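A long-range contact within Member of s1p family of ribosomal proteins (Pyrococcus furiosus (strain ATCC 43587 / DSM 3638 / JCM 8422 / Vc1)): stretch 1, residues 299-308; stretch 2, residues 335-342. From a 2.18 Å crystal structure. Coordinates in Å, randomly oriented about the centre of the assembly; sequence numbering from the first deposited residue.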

# COMPACT_ATOMS: atom_id res chain seq x y z
N GLU A 299 24.63 4.43 -11.20
CA GLU A 299 24.02 4.18 -9.89
C GLU A 299 23.57 2.72 -9.79
O GLU A 299 23.84 2.06 -8.79
CB GLU A 299 22.87 5.18 -9.74
CG GLU A 299 21.83 4.96 -8.66
CD GLU A 299 20.74 6.02 -8.75
OE1 GLU A 299 21.02 7.16 -9.21
OE2 GLU A 299 19.59 5.70 -8.38
N VAL A 300 22.94 2.21 -10.84
CA VAL A 300 22.51 0.81 -10.87
C VAL A 300 23.71 -0.14 -10.81
O VAL A 300 23.70 -1.12 -10.06
CB VAL A 300 21.69 0.50 -12.14
CG1 VAL A 300 21.30 -0.98 -12.18
CG2 VAL A 300 20.45 1.38 -12.20
N LYS A 301 24.73 0.16 -11.61
CA LYS A 301 25.93 -0.65 -11.65
C LYS A 301 26.62 -0.68 -10.30
O LYS A 301 27.10 -1.73 -9.88
CB LYS A 301 26.89 -0.11 -12.71
CG LYS A 301 28.19 -0.88 -12.81
CD LYS A 301 29.14 -0.22 -13.80
CE LYS A 301 30.27 -1.16 -14.18
NZ LYS A 301 31.43 -0.43 -14.73
N GLU A 302 26.70 0.47 -9.65
CA GLU A 302 27.36 0.54 -8.35
C GLU A 302 26.60 -0.27 -7.29
O GLU A 302 27.23 -0.96 -6.48
CB GLU A 302 27.52 1.99 -7.90
CG GLU A 302 28.37 2.14 -6.65
CD GLU A 302 28.52 3.59 -6.22
OE1 GLU A 302 27.49 4.29 -6.09
OE2 GLU A 302 29.66 4.03 -6.00
N LYS A 303 25.28 -0.19 -7.28
CA LYS A 303 24.49 -1.01 -6.35
C LYS A 303 24.73 -2.49 -6.54
O LYS A 303 24.91 -3.23 -5.58
CB LYS A 303 23.00 -0.76 -6.51
CG LYS A 303 22.51 0.56 -5.98
CD LYS A 303 21.01 0.65 -6.15
CE LYS A 303 20.50 2.03 -5.80
NZ LYS A 303 19.02 2.07 -5.72
N GLN A 304 24.74 -2.94 -7.79
CA GLN A 304 24.97 -4.36 -8.07
C GLN A 304 26.36 -4.81 -7.62
O GLN A 304 26.49 -5.86 -7.00
CB GLN A 304 24.74 -4.67 -9.55
CG GLN A 304 23.28 -4.53 -9.96
CD GLN A 304 23.01 -4.97 -11.39
OE1 GLN A 304 23.85 -5.61 -12.01
NE2 GLN A 304 21.85 -4.63 -11.92
N GLU A 305 27.38 -4.01 -7.92
CA GLU A 305 28.75 -4.34 -7.51
C GLU A 305 28.91 -4.38 -5.99
O GLU A 305 29.57 -5.28 -5.46
CB GLU A 305 29.75 -3.34 -8.09
CG GLU A 305 29.94 -3.52 -9.58
CD GLU A 305 30.80 -2.44 -10.21
OE1 GLU A 305 30.97 -1.35 -9.61
OE2 GLU A 305 31.29 -2.69 -11.32
N LYS A 306 28.32 -3.40 -5.32
CA LYS A 306 28.36 -3.33 -3.85
C LYS A 306 27.71 -4.55 -3.23
O LYS A 306 28.29 -5.19 -2.36
CB LYS A 306 27.61 -2.08 -3.35
CG LYS A 306 28.45 -1.11 -2.54
CD LYS A 306 29.10 -0.07 -3.44
N VAL A 307 26.50 -4.87 -3.67
CA VAL A 307 25.75 -5.98 -3.07
C VAL A 307 26.47 -7.30 -3.39
O VAL A 307 26.65 -8.14 -2.51
CB VAL A 307 24.25 -5.98 -3.49
CG1 VAL A 307 24.07 -6.39 -4.94
CG2 VAL A 307 23.45 -6.92 -2.60
N LEU A 308 26.96 -7.45 -4.61
CA LEU A 308 27.69 -8.66 -4.97
C LEU A 308 28.94 -8.85 -4.11
O LEU A 308 29.17 -9.94 -3.57
CB LEU A 308 28.06 -8.63 -6.45
CG LEU A 308 28.65 -9.91 -7.02
CD1 LEU A 308 27.71 -11.09 -6.82
CD2 LEU A 308 28.97 -9.71 -8.49
N ALA A 335 21.54 -10.81 2.77
CA ALA A 335 21.19 -9.88 1.72
C ALA A 335 20.35 -8.79 2.35
O ALA A 335 19.75 -9.02 3.38
CB ALA A 335 20.40 -10.59 0.62
N PRO A 336 20.30 -7.59 1.73
CA PRO A 336 19.51 -6.50 2.30
C PRO A 336 18.03 -6.68 2.01
O PRO A 336 17.62 -6.62 0.85
CB PRO A 336 20.06 -5.26 1.59
CG PRO A 336 20.56 -5.76 0.28
CD PRO A 336 21.01 -7.18 0.50
N LYS A 337 17.23 -6.90 3.04
CA LYS A 337 15.81 -7.14 2.84
C LYS A 337 15.09 -5.85 2.39
O LYS A 337 15.43 -4.75 2.84
CB LYS A 337 15.15 -7.72 4.09
CG LYS A 337 13.82 -8.38 3.79
CD LYS A 337 13.24 -9.10 4.99
CE LYS A 337 12.02 -9.92 4.60
NZ LYS A 337 11.42 -10.60 5.78
N PHE A 338 14.13 -6.02 1.48
CA PHE A 338 13.28 -4.95 0.95
C PHE A 338 13.97 -3.90 0.07
O PHE A 338 13.35 -2.93 -0.32
CB PHE A 338 12.50 -4.25 2.08
CG PHE A 338 11.61 -5.17 2.86
CD1 PHE A 338 10.55 -5.83 2.24
CD2 PHE A 338 11.82 -5.38 4.22
CE1 PHE A 338 9.73 -6.69 2.95
CE2 PHE A 338 11.00 -6.24 4.94
CZ PHE A 338 9.96 -6.90 4.30
N GLU A 339 15.25 -4.09 -0.25
CA GLU A 339 15.96 -3.12 -1.07
C GLU A 339 16.27 -3.70 -2.43
O GLU A 339 16.25 -4.91 -2.62
CB GLU A 339 17.27 -2.73 -0.40
CG GLU A 339 17.11 -1.92 0.86
CD GLU A 339 18.44 -1.68 1.54
OE1 GLU A 339 19.40 -1.29 0.83
OE2 GLU A 339 18.54 -1.89 2.76
N TYR A 340 16.55 -2.83 -3.39
CA TYR A 340 17.10 -3.26 -4.66
C TYR A 340 18.49 -3.84 -4.38
O TYR A 340 19.28 -3.20 -3.71
CB TYR A 340 17.20 -2.10 -5.64
CG TYR A 340 17.80 -2.49 -6.96
CD1 TYR A 340 19.18 -2.46 -7.15
CD2 TYR A 340 17.00 -2.91 -8.02
CE1 TYR A 340 19.74 -2.82 -8.35
CE2 TYR A 340 17.56 -3.27 -9.23
CZ TYR A 340 18.93 -3.23 -9.39
OH TYR A 340 19.51 -3.59 -10.59
N PRO A 341 18.80 -5.03 -4.90
CA PRO A 341 18.00 -5.90 -5.75
C PRO A 341 17.14 -6.90 -4.98
O PRO A 341 17.58 -7.42 -3.97
CB PRO A 341 19.06 -6.63 -6.58
CG PRO A 341 20.22 -6.75 -5.64
CD PRO A 341 20.20 -5.49 -4.83
N SER A 342 15.94 -7.18 -5.48
CA SER A 342 15.10 -8.26 -4.96
C SER A 342 15.84 -9.61 -4.98
O SER A 342 16.84 -9.77 -5.69
CB SER A 342 13.82 -8.37 -5.80
OG SER A 342 14.09 -8.90 -7.10

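The contact joins one side of a helix, of which residues 299-308 are a part, to an irregular segment, residues 335-342, that lies against it. The helix is regular throughout: each backbone amide from Lys303 to Leu308 donates to the carbonyl four residues earlier, as in Lys303 N to Glu299 O at 3.1 Å. The contacts across to the segment are made by side chains. Those that reach across are Val300, Lys303, Gln304 and Val307, a three-and-four spacing that brings successive turns of the helix to the same side. Glu302, Glu305 and Lys306 make no contact with the segment and are exposed, where charged side chains are readily accommodated.

The polar part of the contact is a single hydrogen bond. Gln304 NE2 donates to Tyr340 OH at 2.9 Å, with an angle of 159° at the hydrogen, so the bond is short and nearly straight. Neither side chain starts out aimed at the other stretch; the CA-to-CB bonds of both point sideways, and length makes up the difference. Gln304, with chi1 m and chi2 t, carries its amide to the edge of the tyrosine ring, near the ring plane, where an in-plane lone pair of the phenol oxygen can accept. Tyr340, with chi1 t, extends its ring so that the hydroxyl arrives at the helix. A tyrosine suits this place because it combines a broad apolar ring with a polar tip, and here both are used.

The ring accounts for much of the packing. Tyr340 has 99 Å² covered by the helix, more than any other residue in the contact. Val300 CG1 lies 4.3 Å from Tyr340 CZ and 3.5 Å from Tyr340 OH, so a compact methyl group packs beside the phenol end. Closer to the base of the ring, Lys303 CD comes within 3.7 Å of Tyr340 CD1. The CA-to-CB bond of Lys303 points toward the segment, and its extended chain (chi2 to chi4 all t) lays methylenes along the tyrosine while NZ continues onward to hydrogen-bond elsewhere in the structure. A long aliphatic chain with a charged end fits such a partly exposed position, since the carbon portion can pack while the ammonium finds polar company.

The second apolar cluster centres on Val307, which is buried and points toward the segment. Val307 CG2 lies 4.0 Å from Pro336 CD and also 4.2 Å from Pro341 CD, while Val307 CG1 lies 3.9 Å from Pro341 CG, so the second proline is touched by both methyls. The valine thus touches Pro336, which opens a type II turn ending at Glu339, and Pro341, two residues beyond it. The turn's central residues, Lys337 and Phe338, stand out of reach of the helix, so the chain leaves after Pro336 and returns with Tyr340. Both prolines point toward the helix and offer compact apolar rings. The peptide bond between Tyr340 and Pro341 is cis, and both of these neighbouring side chains contact the helix.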